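Local coordinates for protein 3-carboxy-cis,cis-muconate cycloisomerase (Acinetobacter calcoaceticus, PDB 1Q5N) that is a largely helical, four-chain enzyme of the fumarase/aspartase-like lyase superfamily, at residues 142-147 with 169-174; 194-199 with 215-220; 242-247 with 333-338; 377-382 with 418-423. All coordinates share one frame; numbering follows the deposited sequence.

Contact 1: residues 142-147 with 169-174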
loop_
_atom_site.group_PDB
_atom_site.type_symbol
_atom_site.label_atom_id
_atom_site.label_comp_id
_atom_site.label_asym_id
_atom_site.label_seq_id
_atom_site.Cartn_x
_atom_site.Cartn_y
_atom_site.Cartn_z
ATOM N N SER A 142 28.596 13.499 16.360
ATOM C CA SER A 142 29.279 13.650 17.631
ATOM C C SER A 142 29.391 12.316 18.419
ATOM O O SER A 142 30.448 12.001 18.969
ATOM C CB SER A 142 28.548 14.722 18.429
ATOM O OG SER A 142 28.776 14.535 19.805
ATOM N N GLN A 143 28.313 11.524 18.437
ATOM C CA GLN A 143 28.306 10.241 19.128
ATOM C C GLN A 143 29.163 9.263 18.372
ATOM O O GLN A 143 29.805 8.414 18.965
ATOM C CB GLN A 143 26.870 9.714 19.224
ATOM C CG GLN A 143 26.015 10.642 20.044
ATOM C CD GLN A 143 26.124 10.367 21.537
ATOM O OE1 GLN A 143 27.231 10.236 22.090
ATOM N NE2 GLN A 143 24.967 10.273 22.201
ATOM N N ALA A 144 29.190 9.372 17.054
ATOM C CA ALA A 144 30.007 8.446 16.281
ATOM C C ALA A 144 31.468 8.562 16.683
ATOM O O ALA A 144 32.207 7.565 16.735
ATOM C CB ALA A 144 29.865 8.716 14.777
ATOM N N GLN A 145 31.882 9.803 16.922
ATOM C CA GLN A 145 33.247 10.153 17.324
ATOM C C GLN A 145 33.520 9.639 18.753
ATOM O O GLN A 145 34.537 9.027 19.010
ATOM C CB GLN A 145 33.375 11.690 17.259
ATOM C CG GLN A 145 34.727 12.327 17.515
ATOM C CD GLN A 145 34.787 13.749 16.880
ATOM O OE1 GLN A 145 33.980 14.654 17.216
ATOM N NE2 GLN A 145 35.725 13.937 15.940
ATOM N N THR A 146 32.594 9.895 19.667
ATOM C CA THR A 146 32.736 9.452 21.033
ATOM C C THR A 146 32.925 7.923 21.164
ATOM O O THR A 146 33.690 7.454 22.023
ATOM C CB THR A 146 31.509 9.859 21.847
ATOM O OG1 THR A 146 31.345 11.266 21.795
ATOM C CG2 THR A 146 31.671 9.501 23.277
ATOM N N TYR A 147 32.280 7.152 20.286
ATOM C CA TYR A 147 32.307 5.687 20.374
ATOM C C TYR A 147 32.926 4.996 19.192
ATOM O O TYR A 147 32.649 3.813 18.947
ATOM C CB TYR A 147 30.868 5.169 20.541
ATOM C CG TYR A 147 30.187 5.659 21.792
ATOM C CD1 TYR A 147 30.542 5.149 23.051
ATOM C CD2 TYR A 147 29.188 6.623 21.739
ATOM C CE1 TYR A 147 29.907 5.589 24.234
ATOM C CE2 TYR A 147 28.546 7.075 22.923
ATOM C CZ TYR A 147 28.920 6.546 24.153
ATOM O OH TYR A 147 28.317 6.980 25.310
ATOM N N LYS A 169 28.087 2.072 13.358
ATOM C CA LYS A 169 26.640 2.155 13.154
ATOM C C LYS A 169 26.224 3.641 13.133
ATOM O O LYS A 169 25.449 4.072 12.265
ATOM C CB LYS A 169 25.874 1.482 14.306
ATOM C CG LYS A 169 25.892 -0.024 14.346
ATOM C CD LYS A 169 24.978 -0.478 15.465
ATOM C CE LYS A 169 24.646 -1.964 15.379
ATOM N NZ LYS A 169 23.862 -2.369 14.173
ATOM N N LEU A 170 26.752 4.422 14.086
ATOM C CA LEU A 170 26.426 5.846 14.177
ATOM C C LEU A 170 26.882 6.628 12.932
ATOM O O LEU A 170 26.158 7.533 12.457
ATOM C CB LEU A 170 27.030 6.460 15.447
ATOM C CG LEU A 170 26.301 5.965 16.714
ATOM C CD1 LEU A 170 27.145 6.212 17.985
ATOM C CD2 LEU A 170 25.004 6.708 16.803
ATOM N N ALA A 171 28.048 6.269 12.382
ATOM C CA ALA A 171 28.515 6.967 11.189
ATOM C C ALA A 171 27.595 6.628 10.001
ATOM O O ALA A 171 27.287 7.499 9.171
ATOM C CB ALA A 171 29.985 6.593 10.877
ATOM N N ARG A 172 27.170 5.362 9.920
ATOM C CA ARG A 172 26.270 4.926 8.857
ATOM C C ARG A 172 24.937 5.756 8.927
ATOM O O ARG A 172 24.438 6.241 7.906
ATOM C CB ARG A 172 26.000 3.414 8.987
ATOM C CG ARG A 172 27.115 2.535 8.425
ATOM C CD ARG A 172 27.045 1.101 9.005
ATOM N NE ARG A 172 25.701 0.510 8.872
ATOM C CZ ARG A 172 25.262 -0.513 9.599
ATOM N NH1 ARG A 172 26.060 -1.068 10.496
ATOM N NH2 ARG A 172 24.009 -0.957 9.461
ATOM N N TRP A 173 24.408 5.953 10.135
ATOM C CA TRP A 173 23.186 6.720 10.301
ATOM C C TRP A 173 23.377 8.208 9.957
ATOM O O TRP A 173 22.486 8.862 9.343
ATOM C CB TRP A 173 22.643 6.566 11.738
ATOM C CG TRP A 173 22.375 5.154 12.099
ATOM C CD1 TRP A 173 22.186 4.109 11.233
ATOM C CD2 TRP A 173 22.180 4.620 13.413
ATOM N NE1 TRP A 173 21.879 2.979 11.928
ATOM C CE2 TRP A 173 21.872 3.261 13.265
ATOM C CE3 TRP A 173 22.232 5.173 14.701
ATOM C CZ2 TRP A 173 21.621 2.418 14.352
ATOM C CZ3 TRP A 173 21.973 4.333 15.805
ATOM C CH2 TRP A 173 21.669 2.971 15.615
ATOM N N ALA A 174 24.534 8.736 10.350
ATOM C CA ALA A 174 24.865 10.127 10.103
ATOM C C ALA A 174 24.887 10.377 8.604
ATOM O O ALA A 174 24.260 11.298 8.101
ATOM C CB ALA A 174 26.240 10.479 10.728
#
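Two antiparallel helices of the long helical bundle, 110-146 and 166-191, meet where Ala-144 and Leu-170 touch. The short segments run at 160° to each other with their axes 8.3 Å apart at closest approach, and the small side chain of Ala-144 goes with so near a pairing: Ala-144 CA lies 4.9 Å from Leu-170 CA. Ala-144 CB rests on Leu-170 CB at 3.7 Å and reaches on to Ala-171 N at 3.9 Å. In Leu-170 CG stands beside the backbone N and anti to the carbonyl carbon (chi1 -71°). Its CD1 branch lies beside the last turn of helix 110-146, 3.6 Å from Gln-143 O and 3.7 Å from Gln-143 CB. In the elongated bundle typical of this lyase superfamily, these helices are joined by a connection that contains three short strands, and Tyr-147 is the first residue to leave helical geometry on the way into it. Tyr-147 CD2 comes to 4.3 Å from Leu-170 CD1, and Thr-146 CG2 covers the centre of one face of the Tyr-147 ring. Met-352 also packs on Leu-170 and Gln-143, whose NE2 is bonded to Leu-349 O; Ile-442 and Val-445 of helix 438-447 touch Ala-171.

Contact 2: residues 194-199 with 215-220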
loop_
_atom_site.group_PDB
_atom_site.type_symbol
_atom_site.label_atom_id
_atom_site.label_comp_id
_atom_site.label_asym_id
_atom_site.label_seq_id
_atom_site.Cartn_x
_atom_site.Cartn_y
_atom_site.Cartn_z
ATOM N N ALA A 194 3.909 28.724 -6.335
ATOM C CA ALA A 194 2.532 29.184 -6.138
ATOM C C ALA A 194 1.549 28.489 -7.091
ATOM O O ALA A 194 1.953 27.912 -8.093
ATOM C CB ALA A 194 2.459 30.705 -6.362
ATOM N N GLN A 195 0.266 28.533 -6.767
ATOM C CA GLN A 195 -0.735 27.973 -7.684
ATOM C C GLN A 195 -1.758 29.078 -7.989
ATOM O O GLN A 195 -2.457 29.550 -7.077
ATOM C CB GLN A 195 -1.519 26.790 -7.058
ATOM C CG GLN A 195 -2.525 26.151 -8.016
ATOM C CD GLN A 195 -1.882 25.138 -8.999
ATOM O OE1 GLN A 195 -1.373 25.503 -10.061
ATOM N NE2 GLN A 195 -1.912 23.853 -8.631
ATOM N N LEU A 196 -1.836 29.516 -9.233
ATOM C CA LEU A 196 -2.872 30.509 -9.588
ATOM C C LEU A 196 -3.190 30.329 -11.082
ATOM O O LEU A 196 -2.427 30.745 -11.966
ATOM C CB LEU A 196 -2.409 31.941 -9.303
ATOM C CG LEU A 196 -3.483 33.001 -9.644
ATOM C CD1 LEU A 196 -4.656 32.875 -8.689
ATOM C CD2 LEU A 196 -2.897 34.418 -9.533
ATOM N N GLY A 197 -4.322 29.700 -11.357
ATOM C CA GLY A 197 -4.686 29.431 -12.735
ATOM C C GLY A 197 -6.177 29.583 -13.005
ATOM O O GLY A 197 -6.589 29.485 -14.138
ATOM N N GLY A 198 -6.991 29.838 -11.990
ATOM C CA GLY A 198 -8.408 29.971 -12.267
ATOM C C GLY A 198 -9.090 28.652 -12.616
ATOM O O GLY A 198 -8.435 27.590 -12.709
ATOM N N ALA A 199 -10.404 28.730 -12.851
ATOM C CA ALA A 199 -11.242 27.571 -13.116
ATOM C C ALA A 199 -10.625 26.411 -13.909
ATOM O O ALA A 199 -10.606 25.286 -13.407
ATOM C CB ALA A 199 -12.565 28.031 -13.759
ATOM N N GLU A 215 3.063 36.317 -11.717
ATOM C CA GLU A 215 4.404 36.698 -11.351
ATOM C C GLU A 215 4.441 37.496 -10.042
ATOM O O GLU A 215 5.237 37.205 -9.144
ATOM C CB GLU A 215 5.004 37.479 -12.496
ATOM C CG GLU A 215 6.315 38.133 -12.194
ATOM C CD GLU A 215 6.759 38.951 -13.384
ATOM O OE1 GLU A 215 5.982 39.865 -13.792
ATOM O OE2 GLU A 215 7.857 38.663 -13.919
ATOM N N ALA A 216 3.553 38.470 -9.918
ATOM C CA ALA A 216 3.512 39.291 -8.720
ATOM C C ALA A 216 2.898 38.544 -7.535
ATOM O O ALA A 216 3.157 38.872 -6.380
ATOM C CB ALA A 216 2.722 40.587 -8.988
ATOM N N TYR A 217 2.047 37.567 -7.806
ATOM C CA TYR A 217 1.449 36.794 -6.718
ATOM C C TYR A 217 2.554 35.893 -6.119
ATOM O O TYR A 217 2.716 35.810 -4.919
ATOM C CB TYR A 217 0.283 35.981 -7.287
ATOM C CG TYR A 217 -0.387 34.985 -6.347
ATOM C CD1 TYR A 217 -1.064 35.406 -5.208
ATOM C CD2 TYR A 217 -0.420 33.621 -6.672
ATOM C CE1 TYR A 217 -1.772 34.492 -4.421
ATOM C CE2 TYR A 217 -1.113 32.707 -5.898
ATOM C CZ TYR A 217 -1.792 33.144 -4.781
ATOM O OH TYR A 217 -2.518 32.230 -4.057
ATOM N N ALA A 218 3.331 35.251 -6.976
ATOM C CA ALA A 218 4.406 34.390 -6.523
ATOM C C ALA A 218 5.340 35.227 -5.656
ATOM O O ALA A 218 5.667 34.863 -4.524
ATOM C CB ALA A 218 5.159 33.819 -7.730
ATOM N N LYS A 219 5.745 36.371 -6.188
ATOM C CA LYS A 219 6.669 37.268 -5.484
ATOM C C LYS A 219 6.169 37.698 -4.121
ATOM O O LYS A 219 6.914 37.664 -3.158
ATOM C CB LYS A 219 6.932 38.471 -6.355
ATOM C CG LYS A 219 8.105 39.295 -5.956
ATOM C CD LYS A 219 8.537 40.120 -7.169
ATOM C CE LYS A 219 8.950 39.173 -8.328
ATOM N NZ LYS A 219 9.189 39.909 -9.619
ATOM N N GLN A 220 4.904 38.080 -4.020
ATOM C CA GLN A 220 4.335 38.484 -2.732
ATOM C C GLN A 220 4.458 37.406 -1.664
ATOM O O GLN A 220 4.527 37.701 -0.481
ATOM C CB GLN A 220 2.831 38.780 -2.841
ATOM C CG GLN A 220 2.422 40.088 -3.465
ATOM C CD GLN A 220 3.119 41.277 -2.842
ATOM O OE1 GLN A 220 3.785 42.041 -3.547
ATOM N NE2 GLN A 220 2.997 41.428 -1.522
#
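Leu-196 and Tyr-217 both hold CG anti to the backbone N (chi1 -179° and 174°), and the Leu-196 side chain slants across that of Tyr-217 between the 194-199 loop and the 215-220 helix. Leu-196 CB sits 3.7 Å from Tyr-217 CD2 and is equally near CE2, so it straddles the CD2-CE2 bond, at a slant to the ring. The CD2 branch of Leu-196 adds a second touch, 3.9 Å from Tyr-217 CD2, nearer the root of the ring. Ala-194 CB comes to the same pair of ring atoms, 4.1 Å from Tyr-217 CD2, and also packs on Ala-218 CB at 4.3 Å. The loop follows helix 166-191 of the lyase-type helical bundle and leads to helix 210-221, so the contact folds this connection back against the helix it introduces. At the ring edge, near its plane, Gln-195 O lies 3.6 Å from Tyr-217 CE2. The buried phenol oxygen is satisfied by Thr-116, whose OG1 also bonds to Gln-195 N and thereby ties ring and loop to helix 110-146. The Gln-195 side chain starts out away from the helix, its amide bonded to Asp-115 and Trp-230 N. On helix 23-43, Leu-37 packs against Leu-196 and Ala-33 against Tyr-217.

Contact 3: residues 242-247 with 333-338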
loop_
_atom_site.group_PDB
_atom_site.type_symbol
_atom_site.label_atom_id
_atom_site.label_comp_id
_atom_site.label_asym_id
_atom_site.label_seq_id
_atom_site.Cartn_x
_atom_site.Cartn_y
_atom_site.Cartn_z
ATOM N N SER A 242 7.575 11.751 -0.938
ATOM C CA SER A 242 8.595 10.721 -1.142
ATOM C C SER A 242 9.875 10.932 -0.306
ATOM O O SER A 242 10.494 9.980 0.153
ATOM C CB SER A 242 8.968 10.586 -2.645
ATOM O OG SER A 242 9.699 11.708 -3.091
ATOM N N VAL A 243 10.258 12.182 -0.105
ATOM C CA VAL A 243 11.448 12.496 0.673
ATOM C C VAL A 243 11.158 12.284 2.183
ATOM O O VAL A 243 11.989 11.754 2.914
ATOM C CB VAL A 243 11.887 13.940 0.318
ATOM C CG1 VAL A 243 12.960 14.458 1.303
ATOM C CG2 VAL A 243 12.469 13.930 -1.102
ATOM N N LEU A 244 9.959 12.663 2.633
ATOM C CA LEU A 244 9.573 12.463 4.018
ATOM C C LEU A 244 9.536 10.945 4.245
ATOM O O LEU A 244 9.948 10.471 5.288
ATOM C CB LEU A 244 8.200 13.090 4.302
ATOM C CG LEU A 244 8.240 14.624 4.102
ATOM C CD1 LEU A 244 6.785 15.148 4.238
ATOM C CD2 LEU A 244 9.245 15.324 5.095
ATOM N N GLY A 245 9.050 10.197 3.255
ATOM C CA GLY A 245 9.000 8.759 3.367
ATOM C C GLY A 245 10.394 8.147 3.578
ATOM O O GLY A 245 10.538 7.228 4.386
ATOM N N ILE A 246 11.416 8.643 2.877
ATOM C CA ILE A 246 12.751 8.112 3.036
ATOM C C ILE A 246 13.300 8.443 4.424
ATOM O O ILE A 246 13.942 7.611 5.068
ATOM C CB ILE A 246 13.696 8.669 1.965
ATOM C CG1 ILE A 246 13.360 8.043 0.601
ATOM C CG2 ILE A 246 15.152 8.403 2.345
ATOM C CD1 ILE A 246 14.026 8.814 -0.539
ATOM N N ILE A 247 13.006 9.647 4.911
ATOM C CA ILE A 247 13.490 10.024 6.227
ATOM C C ILE A 247 12.854 9.115 7.270
ATOM O O ILE A 247 13.527 8.667 8.201
ATOM C CB ILE A 247 13.154 11.527 6.558
ATOM C CG1 ILE A 247 13.991 12.429 5.636
ATOM C CG2 ILE A 247 13.346 11.806 8.079
ATOM C CD1 ILE A 247 13.472 13.890 5.544
ATOM N N GLU A 333 -0.710 13.852 7.210
ATOM C CA GLU A 333 -0.378 12.727 8.089
ATOM C C GLU A 333 1.094 12.335 7.892
ATOM O O GLU A 333 1.784 12.076 8.877
ATOM C CB GLU A 333 -1.325 11.564 7.806
ATOM C CG GLU A 333 -1.267 10.334 8.707
ATOM C CD GLU A 333 -1.840 10.561 10.093
ATOM O OE1 GLU A 333 -2.583 11.562 10.239
ATOM O OE2 GLU A 333 -1.576 9.754 11.039
ATOM N N ILE A 334 1.598 12.330 6.645
ATOM C CA ILE A 334 2.996 11.956 6.375
ATOM C C ILE A 334 3.949 12.939 7.075
ATOM O O ILE A 334 4.878 12.517 7.756
ATOM C CB ILE A 334 3.261 11.911 4.848
ATOM C CG1 ILE A 334 2.314 10.886 4.253
ATOM C CG2 ILE A 334 4.758 11.608 4.538
ATOM C CD1 ILE A 334 2.504 10.570 2.825
ATOM N N PHE A 335 3.722 14.246 6.919
ATOM C CA PHE A 335 4.534 15.244 7.620
ATOM C C PHE A 335 4.501 15.067 9.154
ATOM O O PHE A 335 5.522 15.107 9.844
ATOM C CB PHE A 335 4.012 16.651 7.325
ATOM C CG PHE A 335 4.770 17.362 6.247
ATOM C CD1 PHE A 335 6.059 17.850 6.503
ATOM C CD2 PHE A 335 4.158 17.605 4.992
ATOM C CE1 PHE A 335 6.758 18.584 5.542
ATOM C CE2 PHE A 335 4.822 18.329 4.012
ATOM C CZ PHE A 335 6.129 18.839 4.279
ATOM N N GLN A 336 3.306 14.916 9.692
ATOM C CA GLN A 336 3.158 14.758 11.126
ATOM C C GLN A 336 3.837 13.522 11.712
ATOM O O GLN A 336 4.413 13.612 12.805
ATOM C CB GLN A 336 1.682 14.761 11.498
ATOM C CG GLN A 336 1.135 16.153 11.641
ATOM C CD GLN A 336 -0.368 16.122 11.828
ATOM O OE1 GLN A 336 -1.105 15.970 10.863
ATOM N NE2 GLN A 336 -0.821 16.225 13.061
ATOM N N LEU A 337 3.790 12.382 11.005
ATOM C CA LEU A 337 4.436 11.151 11.473
ATOM C C LEU A 337 5.952 11.258 11.346
ATOM O O LEU A 337 6.693 10.745 12.216
ATOM C CB LEU A 337 3.935 9.911 10.700
ATOM C CG LEU A 337 2.491 9.526 11.040
ATOM C CD1 LEU A 337 1.879 8.646 10.003
ATOM C CD2 LEU A 337 2.481 8.835 12.382
ATOM N N THR A 338 6.420 11.914 10.279
ATOM C CA THR A 338 7.851 12.059 10.056
ATOM C C THR A 338 8.485 12.983 11.122
ATOM O O THR A 338 9.544 12.661 11.700
ATOM C CB THR A 338 8.140 12.644 8.647
ATOM O OG1 THR A 338 7.612 11.775 7.650
ATOM C CG2 THR A 338 9.662 12.824 8.427
#
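Leu-244 points one methyl squarely at the ring of Phe-335: CD1 stands 3.4 Å from the ring centroid and only 4° off the normal, a CH-pi contact over the centre of the face. The two belong to helices 235-261 and 323-351 of the central helical bundle of this lyase-type fold, whose short segments run roughly parallel, at 27°, with axes 9.6 Å apart. Phe-335 leaves its helix facing away from the partner; CG, at a chi1 of -98°, off the common staggered positions, starts the ring's return toward Leu-244. These two side chains cross obliquely, whereas that of Thr-338 crosses those of Leu-244 and Ile-247 at about a right angle, with OG1 3.6 Å from Leu-244 CB. Closer to the backbone, Leu-244 CB packs on Ile-334 CG2 at 3.8 Å. One turn further, Ile-247 CG2 meets Thr-338 CG2, also at 3.8 Å. Cys-122 and Ala-125 of helix 110-146 pack against Phe-335, and Val-129 of the same helix against Leu-244. The buried Thr-338 hydroxyl has two partners. It is hydrogen-bonded to Thr-248 OG1, and Thr-338 OG1 donates to Ile-334 O at 2.8 Å from above the carbonyl plane, while Thr-338 N reaches that oxygen from the opposite face.

Contact 4: residues 377-382 with 418-423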
loop_
_atom_site.group_PDB
_atom_site.type_symbol
_atom_site.label_atom_id
_atom_site.label_comp_id
_atom_site.label_asym_id
_atom_site.label_seq_id
_atom_site.Cartn_x
_atom_site.Cartn_y
_atom_site.Cartn_z
ATOM N N MET A 377 43.648 -15.780 8.928
ATOM C CA MET A 377 44.396 -14.735 8.179
ATOM C C MET A 377 45.814 -14.555 8.754
ATOM O O MET A 377 46.760 -14.351 8.004
ATOM C CB MET A 377 43.689 -13.373 8.251
ATOM C CG MET A 377 42.350 -13.310 7.569
ATOM S SD MET A 377 42.486 -13.474 5.799
ATOM C CE MET A 377 41.685 -15.046 5.534
ATOM N N ALA A 378 45.945 -14.599 10.081
ATOM C CA ALA A 378 47.250 -14.470 10.733
ATOM C C ALA A 378 48.161 -15.641 10.383
ATOM O O ALA A 378 49.371 -15.465 10.301
ATOM C CB ALA A 378 47.083 -14.401 12.240
ATOM N N LEU A 379 47.578 -16.829 10.176
ATOM C CA LEU A 379 48.338 -18.037 9.846
ATOM C C LEU A 379 48.659 -18.229 8.378
ATOM O O LEU A 379 49.648 -18.881 8.061
ATOM C CB LEU A 379 47.601 -19.300 10.304
ATOM C CG LEU A 379 47.840 -19.832 11.712
ATOM C CD1 LEU A 379 49.171 -20.562 11.821
ATOM C CD2 LEU A 379 47.839 -18.665 12.660
ATOM N N ALA A 380 47.809 -17.695 7.497
ATOM C CA ALA A 380 47.950 -17.850 6.038
ATOM C C ALA A 380 49.367 -17.630 5.497
ATOM O O ALA A 380 49.866 -18.453 4.723
ATOM C CB ALA A 380 46.967 -16.932 5.305
ATOM N N PRO A 381 50.030 -16.522 5.896
ATOM C CA PRO A 381 51.392 -16.201 5.447
ATOM C C PRO A 381 52.436 -17.289 5.803
ATOM O O PRO A 381 53.224 -17.719 4.958
ATOM C CB PRO A 381 51.685 -14.874 6.160
ATOM C CG PRO A 381 50.326 -14.267 6.339
ATOM C CD PRO A 381 49.512 -15.452 6.769
ATOM N N HIS A 382 52.442 -17.733 7.049
ATOM C CA HIS A 382 53.397 -18.737 7.463
ATOM C C HIS A 382 52.938 -20.153 7.104
ATOM O O HIS A 382 53.650 -21.112 7.383
ATOM C CB HIS A 382 53.600 -18.657 8.980
ATOM C CG HIS A 382 53.735 -17.259 9.508
ATOM N ND1 HIS A 382 54.904 -16.539 9.426
ATOM C CD2 HIS A 382 52.836 -16.448 10.120
ATOM C CE1 HIS A 382 54.726 -15.342 9.968
ATOM N NE2 HIS A 382 53.481 -15.265 10.394
ATOM N N GLN A 418 54.868 -22.875 16.551
ATOM C CA GLN A 418 56.044 -22.686 15.698
ATOM C C GLN A 418 56.170 -21.232 15.212
ATOM O O GLN A 418 57.279 -20.774 14.947
ATOM C CB GLN A 418 55.975 -23.618 14.463
ATOM C CG GLN A 418 56.994 -24.800 14.398
ATOM C CD GLN A 418 58.443 -24.379 14.025
ATOM O OE1 GLN A 418 59.153 -23.715 14.807
ATOM N NE2 GLN A 418 58.881 -24.774 12.824
ATOM N N TYR A 419 55.049 -20.505 15.108
ATOM C CA TYR A 419 55.069 -19.123 14.612
ATOM C C TYR A 419 54.595 -18.028 15.542
ATOM O O TYR A 419 54.798 -16.856 15.238
ATOM C CB TYR A 419 54.228 -18.991 13.341
ATOM C CG TYR A 419 54.509 -20.002 12.259
ATOM C CD1 TYR A 419 55.674 -19.934 11.485
ATOM C CD2 TYR A 419 53.623 -21.053 12.026
ATOM C CE1 TYR A 419 55.947 -20.893 10.506
ATOM C CE2 TYR A 419 53.888 -22.017 11.053
ATOM C CZ TYR A 419 55.050 -21.933 10.302
ATOM O OH TYR A 419 55.311 -22.909 9.366
ATOM N N PHE A 420 53.948 -18.363 16.650
ATOM C CA PHE A 420 53.451 -17.297 17.525
ATOM C C PHE A 420 53.646 -17.536 19.029
ATOM O O PHE A 420 53.374 -18.637 19.500
ATOM C CB PHE A 420 51.936 -17.046 17.282
ATOM C CG PHE A 420 51.565 -16.641 15.861
ATOM C CD1 PHE A 420 51.047 -17.567 14.970
ATOM C CD2 PHE A 420 51.707 -15.328 15.430
ATOM C CE1 PHE A 420 50.664 -17.189 13.680
ATOM C CE2 PHE A 420 51.324 -14.945 14.133
ATOM C CZ PHE A 420 50.807 -15.881 13.260
ATOM N N ASN A 421 54.098 -16.513 19.776
ATOM C CA ASN A 421 54.247 -16.648 21.242
ATOM C C ASN A 421 52.874 -16.450 21.860
ATOM O O ASN A 421 51.951 -15.990 21.196
ATOM C CB ASN A 421 55.115 -15.574 21.936
ATOM C CG ASN A 421 55.941 -14.740 20.998
ATOM O OD1 ASN A 421 56.852 -15.251 20.317
ATOM N ND2 ASN A 421 55.668 -13.425 20.986
ATOM N N PRO A 422 52.735 -16.764 23.155
ATOM C CA PRO A 422 51.417 -16.566 23.746
ATOM C C PRO A 422 50.947 -15.124 23.599
ATOM O O PRO A 422 49.778 -14.876 23.331
ATOM C CB PRO A 422 51.634 -16.976 25.203
ATOM C CG PRO A 422 52.595 -18.113 25.068
ATOM C CD PRO A 422 53.601 -17.544 24.063
ATOM N N SER A 423 51.855 -14.168 23.745
ATOM C CA SER A 423 51.420 -12.793 23.652
ATOM C C SER A 423 50.903 -12.435 22.254
ATOM O O SER A 423 49.929 -11.690 22.151
ATOM C CB SER A 423 52.528 -11.835 24.109
ATOM O OG SER A 423 53.452 -11.576 23.074
#
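His-382, Tyr-419 and Phe-420 form an aromatic cluster between the end of helix 372-383 and the loop before helix 422-428. The ring contacts are of two kinds. The His-382 and Tyr-419 planes are nearly parallel, 20° apart, but slid so far that they barely overlap, and their centroids are 5.1 Å apart; the two side chains run past each other in opposite directions. The His-382 and Phe-420 planes are almost perpendicular, at 88°, yet offset obliquely, with His-382 CD2 3.8 Å from Phe-420 CZ. The face of the Tyr-419 ring is met instead by a CH-pi contact: His-382 CB stands 3.5 Å from the ring centroid, close to the normal, and Gln-418 CB lies toward the rim of the opposite face. His-382 CG is anti to the carbonyl carbon, beside the backbone N (chi1 -44°). The cluster belongs to the helical C-terminal region related to that of adenylosuccinate lyase, where the loop crosses beside a helix kinked near Pro-381. Apolar contacts continue along this helix. Leu-379 CD2 lies 3.3 Å from Phe-420 CE1, a tight approach, and Ala-378 CB is 4.1 Å from Phe-420 CZ. Ile-428 packs on both Ala-378 and Phe-420. Among polar atoms, Ala-378 O meets the edge of the Phe-420 ring in its plane, 3.3 Å from CZ, and His-382 O is 3.1 Å from Tyr-419 OH.

In the fold
The four contacts follow one another along the chain without interleaving, and no two touch. Contact 3 sits near the middle, its centre about 5 Å from that of the chain. Contacts 1 and 2 lie on opposite sides of this centre, their own centres about 45 Å apart, although helices 166-191 and 210-221 are consecutive. Contact 1 is nearer to contact 3, with about 9 Å between nearest atoms, and residues of both segment sets meet the second subunit. Contact 4 lies far out in the C-terminal region, about 75 Å from contact 2 centre to centre. Helix 110-146 unites the first three: it supplies residues 142-146 to contact 1 and packs against contacts 2 and 3.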